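Local atomic coordinates of ochratoxinase (Aspergillus niger, PDB entry 4C65), a protein that hydrolyses the amide bond of the mycotoxin ochratoxin A as a zinc-dependent carboxypeptidase, releasing phenylalanine and ochratoxin alpha. Residues I256-A269 and V273-T287. Numbering follows the deposited sequence.
Sequences IKAGCKSLEHVSYA and VWELMKEKGILYVAT
Lys261 and Leu263 exchange four backbone hydrogen bonds, together with His265, with Leu283 and Val285, the ladder of two parallel strands. Leu283 N donates to Lys261 O (2.8 Å), Leu263 N to Leu283 O, Val285 N to Leu263 O, and His265 N to Val285 O, the last the most bent at 143°. On the other side, Ser262 and Glu264 bond to the backbone of strand 242-246.

At the start of the ladder, the Lys261 chain, bent at CB-CG (chi2 -64°) and again farther out, brings NZ to two carbonyls at the C-terminal turn of helix 271-280, Lys280 O (3.0 Å) and Gly281 O (3.0 Å). Gly281, with positive phi, is the C-prime residue of a Schellman motif.

Farther along, His265 ND1 donates to Thr287 OG1 at 2.6 Å, tilted 19° from the ring plane, and that hydroxyl donates in turn to Ala286 O. These two bonds probably help to fix the ring of His265, a ligand of the second zinc ion. The buried Glu264 carboxylate lies alongside Val285; in the conformer described, one of two, OE2 accepts from Ser262 OG (2.8 Å), is hydrogen-bonded to Ser243 and forms a salt bridge with Arg113, while OE1 is hydrogen-bonded to His69, a ligand of the first zinc.

On the face that carries Leu263 and Tyr284, Leu263 CD1 meets Met277 CE (3.8 Å), and Val266 CG2 lies over the centre of one face of the Tyr284 ring in a CH-pi contact, 3.8 Å from the centroid. Ile256 of helix 249-258 is a knob among Val273, Leu276, Met277 and Lys280.

Strand 262-263, helix 271-280 and strand 283-285 thus form a beta-alpha-beta unit of the amidohydrolase TIM barrel, with the zinc ligand His265 at the C-terminal side of this pairing.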
loop_
_atom_site.group_PDB
_atom_site.type_symbol
_atom_site.label_atom_id
_atom_site.label_comp_id
_atom_site.label_asym_id
_atom_site.label_seq_id
_atom_site.Cartn_x
_atom_site.Cartn_y
_atom_site.Cartn_z
ATOM N N ILE A 256 38.072 8.037 1.454
ATOM C CA ILE A 256 39.071 8.785 0.689
ATOM C C ILE A 256 39.120 8.325 -0.773
ATOM O O ILE A 256 39.021 9.133 -1.690
ATOM C CB ILE A 256 40.465 8.639 1.337
ATOM C CG1 ILE A 256 40.481 9.427 2.657
ATOM C CG2 ILE A 256 41.565 9.102 0.379
ATOM C CD1 ILE A 256 41.762 9.272 3.456
ATOM N N LYS A 257 39.210 7.022 -0.967
ATOM C CA LYS A 257 39.140 6.409 -2.287
ATOM C C LYS A 257 37.913 6.825 -3.088
ATOM O O LYS A 257 38.029 7.113 -4.259
ATOM C CB LYS A 257 39.134 4.909 -2.106
ATOM C CG LYS A 257 39.498 4.066 -3.272
ATOM C CD LYS A 257 39.332 2.578 -2.923
ATOM C CE LYS A 257 39.215 1.602 -4.105
ATOM N NZ LYS A 257 39.790 2.118 -5.379
ATOM N N ALA A 258 36.752 6.895 -2.441
ATOM C CA ALA A 258 35.495 7.261 -3.106
ATOM C C ALA A 258 35.443 8.718 -3.558
ATOM O O ALA A 258 34.723 9.035 -4.500
ATOM C CB ALA A 258 34.322 6.986 -2.194
ATOM N N GLY A 259 36.204 9.593 -2.892
ATOM C CA GLY A 259 36.287 10.992 -3.269
ATOM C C GLY A 259 35.708 11.960 -2.259
ATOM O O GLY A 259 35.516 13.129 -2.578
ATOM N N CYS A 260 35.425 11.489 -1.045
ATOM C CA CYS A 260 34.941 12.364 0.020
ATOM C C CYS A 260 36.001 13.424 0.326
ATOM O O CYS A 260 37.176 13.141 0.244
ATOM C CB CYS A 260 34.624 11.563 1.280
ATOM S SG CYS A 260 33.315 10.353 1.070
ATOM N N LYS A 261 35.555 14.638 0.634
ATOM C CA LYS A 261 36.444 15.769 0.790
ATOM C C LYS A 261 36.472 16.293 2.195
ATOM O O LYS A 261 37.211 17.195 2.503
ATOM C CB LYS A 261 36.088 16.867 -0.197
ATOM C CG LYS A 261 36.372 16.484 -1.636
ATOM C CD LYS A 261 37.858 16.250 -1.903
ATOM C CE LYS A 261 38.399 17.227 -2.922
ATOM N NZ LYS A 261 39.438 18.150 -2.362
ATOM N N SER A 262 35.678 15.701 3.071
ATOM C CA SER A 262 35.683 16.068 4.474
ATOM C C SER A 262 35.475 14.810 5.296
ATOM O O SER A 262 34.640 13.981 4.965
ATOM C CB SER A 262 34.577 17.104 4.722
ATOM O OG SER A 262 34.445 17.428 6.099
ATOM N N LEU A 263 36.258 14.628 6.341
ATOM C CA LEU A 263 36.112 13.455 7.183
ATOM C C LEU A 263 35.872 13.892 8.595
ATOM O O LEU A 263 36.542 14.824 9.086
ATOM C CB LEU A 263 37.364 12.585 7.130
ATOM C CG LEU A 263 37.749 12.099 5.750
ATOM C CD1 LEU A 263 39.072 11.350 5.835
ATOM C CD2 LEU A 263 36.672 11.228 5.136
ATOM N N GLU A 264 34.965 13.192 9.268
ATOM C CA GLU A 264 34.645 13.506 10.646
ATOM C C GLU A 264 35.171 12.443 11.613
ATOM O O GLU A 264 35.154 11.258 11.286
ATOM C CB GLU A 264 33.143 13.682 10.793
ATOM C CG GLU A 264 32.465 14.211 9.557
ATOM C CD GLU A 264 32.882 15.670 9.397
ATOM O OE1 GLU A 264 32.720 16.427 10.391
ATOM O OE2 GLU A 264 33.362 16.068 8.304
ATOM N N HIS A 265 35.596 12.895 12.788
ATOM C CA HIS A 265 36.148 12.055 13.833
ATOM C C HIS A 265 37.532 11.548 13.466
ATOM O O HIS A 265 38.520 11.873 14.138
ATOM C CB HIS A 265 35.209 10.888 14.192
ATOM C CG HIS A 265 33.762 11.267 14.204
ATOM N ND1 HIS A 265 33.259 12.235 15.039
ATOM C CD2 HIS A 265 32.724 10.841 13.453
ATOM C CE1 HIS A 265 31.971 12.391 14.807
ATOM N NE2 HIS A 265 31.618 11.546 13.856
ATOM N N VAL A 266 37.588 10.727 12.424
ATOM C CA VAL A 266 38.829 10.244 11.848
ATOM C C VAL A 266 39.718 9.604 12.895
ATOM O O VAL A 266 40.941 9.701 12.829
ATOM C CB VAL A 266 39.601 11.352 11.108
ATOM C CG1 VAL A 266 40.180 10.789 9.825
ATOM C CG2 VAL A 266 38.712 12.532 10.749
ATOM N N SER A 267 39.099 8.863 13.802
ATOM C CA SER A 267 39.763 8.357 15.003
ATOM C C SER A 267 41.009 7.488 14.793
ATOM O O SER A 267 41.856 7.422 15.681
ATOM C CB SER A 267 38.750 7.587 15.862
ATOM O OG SER A 267 37.640 8.411 16.146
ATOM N N TYR A 268 41.116 6.793 13.663
ATOM C CA TYR A 268 42.275 5.917 13.431
ATOM C C TYR A 268 43.138 6.409 12.273
ATOM O O TYR A 268 43.787 5.624 11.587
ATOM C CB TYR A 268 41.815 4.446 13.241
ATOM C CG TYR A 268 41.351 3.830 14.525
ATOM C CD1 TYR A 268 42.251 3.193 15.384
ATOM C CD2 TYR A 268 40.035 3.928 14.915
ATOM C CE1 TYR A 268 41.830 2.654 16.588
ATOM C CE2 TYR A 268 39.611 3.410 16.121
ATOM C CZ TYR A 268 40.511 2.775 16.950
ATOM O OH TYR A 268 40.061 2.263 18.133
ATOM N N ALA A 269 43.118 7.715 12.046
ATOM C CA ALA A 269 44.018 8.323 11.080
ATOM C C ALA A 269 45.442 8.119 11.538
ATOM O O ALA A 269 45.768 8.375 12.688
ATOM C CB ALA A 269 43.731 9.796 10.934
ATOM N N VAL A 273 47.083 8.061 6.271
ATOM C CA VAL A 273 45.881 8.896 6.151
ATOM C C VAL A 273 46.208 10.400 6.058
ATOM O O VAL A 273 45.669 11.099 5.203
ATOM C CB VAL A 273 44.945 8.690 7.352
ATOM C CG1 VAL A 273 43.761 9.634 7.281
ATOM C CG2 VAL A 273 44.451 7.250 7.400
ATOM N N TRP A 274 47.088 10.883 6.930
ATOM C CA TRP A 274 47.441 12.302 6.936
ATOM C C TRP A 274 48.003 12.723 5.580
ATOM O O TRP A 274 47.569 13.729 5.003
ATOM C CB TRP A 274 48.439 12.638 8.046
ATOM C CG TRP A 274 48.032 12.155 9.420
ATOM C CD1 TRP A 274 46.773 12.108 9.926
ATOM C CD2 TRP A 274 48.900 11.670 10.458
ATOM N NE1 TRP A 274 46.798 11.620 11.214
ATOM C CE2 TRP A 274 48.091 11.341 11.561
ATOM C CE3 TRP A 274 50.280 11.467 10.551
ATOM C CZ2 TRP A 274 48.612 10.803 12.734
ATOM C CZ3 TRP A 274 50.807 10.956 11.741
ATOM C CH2 TRP A 274 49.974 10.631 12.814
ATOM N N GLU A 275 48.942 11.943 5.059
ATOM C CA GLU A 275 49.536 12.222 3.754
ATOM C C GLU A 275 48.506 12.217 2.638
ATOM O O GLU A 275 48.507 13.113 1.793
ATOM C CB GLU A 275 50.650 11.210 3.430
ATOM C CG GLU A 275 51.891 11.410 4.283
ATOM C CD GLU A 275 52.291 12.877 4.358
ATOM O OE1 GLU A 275 52.450 13.492 3.277
ATOM O OE2 GLU A 275 52.404 13.428 5.491
ATOM N N LEU A 276 47.633 11.208 2.628
ATOM C CA LEU A 276 46.567 11.146 1.645
ATOM C C LEU A 276 45.665 12.367 1.720
ATOM O O LEU A 276 45.245 12.898 0.678
ATOM C CB LEU A 276 45.708 9.877 1.796
ATOM C CG LEU A 276 46.238 8.621 1.114
ATOM C CD1 LEU A 276 45.403 7.407 1.520
ATOM C CD2 LEU A 276 46.230 8.764 -0.399
ATOM N N MET A 277 45.330 12.789 2.930
ATOM C CA MET A 277 44.411 13.905 3.100
ATOM C C MET A 277 45.033 15.218 2.633
ATOM O O MET A 277 44.345 16.084 2.087
ATOM C CB MET A 277 43.965 14.008 4.555
ATOM C CG MET A 277 43.010 12.894 4.979
ATOM S SD MET A 277 42.570 13.011 6.717
ATOM C CE MET A 277 41.325 14.309 6.648
ATOM N N LYS A 278 46.342 15.360 2.851
ATOM C CA LYS A 278 47.089 16.513 2.342
ATOM C C LYS A 278 47.144 16.496 0.831
ATOM O O LYS A 278 46.867 17.500 0.196
ATOM C CB LYS A 278 48.507 16.511 2.883
ATOM C CG LYS A 278 48.611 17.068 4.291
ATOM C CD LYS A 278 50.037 17.438 4.626
ATOM C CE LYS A 278 50.869 16.206 4.935
ATOM N NZ LYS A 278 52.335 16.508 4.822
ATOM N N GLU A 279 47.494 15.339 0.279
ATOM C CA GLU A 279 47.620 15.101 -1.159
ATOM C C GLU A 279 46.336 15.447 -1.891
ATOM O O GLU A 279 46.353 16.129 -2.897
ATOM C CB GLU A 279 47.945 13.615 -1.401
ATOM C CG GLU A 279 49.329 13.260 -1.893
ATOM C CD GLU A 279 49.550 11.746 -1.758
ATOM O OE1 GLU A 279 48.658 11.034 -2.311
ATOM O OE2 GLU A 279 50.546 11.274 -1.105
ATOM N N LYS A 280 45.217 14.991 -1.358
ATOM C CA LYS A 280 43.927 15.147 -2.028
ATOM C C LYS A 280 43.094 16.323 -1.538
ATOM O O LYS A 280 42.002 16.553 -2.047
ATOM C CB LYS A 280 43.136 13.861 -1.861
ATOM C CG LYS A 280 43.761 12.656 -2.554
ATOM C CD LYS A 280 42.974 11.400 -2.203
ATOM C CE LYS A 280 43.457 10.199 -2.987
ATOM N NZ LYS A 280 43.224 10.299 -4.444
ATOM N N GLY A 281 43.588 17.069 -0.557
ATOM C CA GLY A 281 42.886 18.260 -0.079
ATOM C C GLY A 281 41.611 17.897 0.658
ATOM O O GLY A 281 40.546 18.428 0.369
ATOM N N ILE A 282 41.740 16.986 1.612
ATOM C CA ILE A 282 40.614 16.508 2.367
ATOM C C ILE A 282 40.629 17.139 3.748
ATOM O O ILE A 282 41.649 17.143 4.419
ATOM C CB ILE A 282 40.636 14.986 2.486
ATOM C CG1 ILE A 282 40.728 14.358 1.084
ATOM C CG2 ILE A 282 39.389 14.485 3.229
ATOM C CD1 ILE A 282 40.889 12.847 1.066
ATOM N N LEU A 283 39.471 17.653 4.168
ATOM C CA LEU A 283 39.362 18.368 5.420
ATOM C C LEU A 283 39.231 17.396 6.589
ATOM O O LEU A 283 38.524 16.388 6.483
ATOM C CB LEU A 283 38.169 19.305 5.394
ATOM C CG LEU A 283 38.036 20.283 6.561
ATOM C CD1 LEU A 283 39.185 21.283 6.557
ATOM C CD2 LEU A 283 36.727 21.014 6.440
ATOM N N TYR A 284 39.909 17.725 7.705
ATOM C CA TYR A 284 39.890 16.945 8.931
ATOM C C TYR A 284 39.061 17.685 9.976
ATOM O O TYR A 284 39.414 18.794 10.381
ATOM C CB TYR A 284 41.310 16.760 9.450
ATOM C CG TYR A 284 41.541 15.669 10.504
ATOM C CD1 TYR A 284 41.051 15.788 11.794
ATOM C CD2 TYR A 284 42.326 14.554 10.212
ATOM C CE1 TYR A 284 41.307 14.815 12.758
ATOM C CE2 TYR A 284 42.583 13.572 11.158
ATOM C CZ TYR A 284 42.077 13.701 12.433
ATOM O OH TYR A 284 42.333 12.723 13.374
ATOM N N VAL A 285 37.983 17.053 10.429
ATOM C CA VAL A 285 37.146 17.589 11.478
ATOM C C VAL A 285 37.089 16.587 12.613
ATOM O O VAL A 285 36.370 15.586 12.544
ATOM C CB VAL A 285 35.738 17.873 10.950
ATOM C CG1 VAL A 285 34.871 18.492 12.039
ATOM C CG2 VAL A 285 35.827 18.783 9.733
ATOM N N ALA A 286 37.812 16.883 13.687
ATOM C CA ALA A 286 38.046 15.901 14.750
ATOM C C ALA A 286 36.825 15.612 15.646
ATOM O O ALA A 286 36.629 14.483 16.060
ATOM C CB ALA A 286 39.240 16.338 15.594
ATOM N N THR A 287 36.016 16.637 15.908
ATOM C CA THR A 287 34.936 16.592 16.918
ATOM C C THR A 287 35.405 16.004 18.240
ATOM O O THR A 287 34.834 15.054 18.751
ATOM C CB THR A 287 33.657 15.875 16.417
ATOM O OG1 THR A 287 33.895 14.479 16.269
ATOM C CG2 THR A 287 33.207 16.425 15.073
#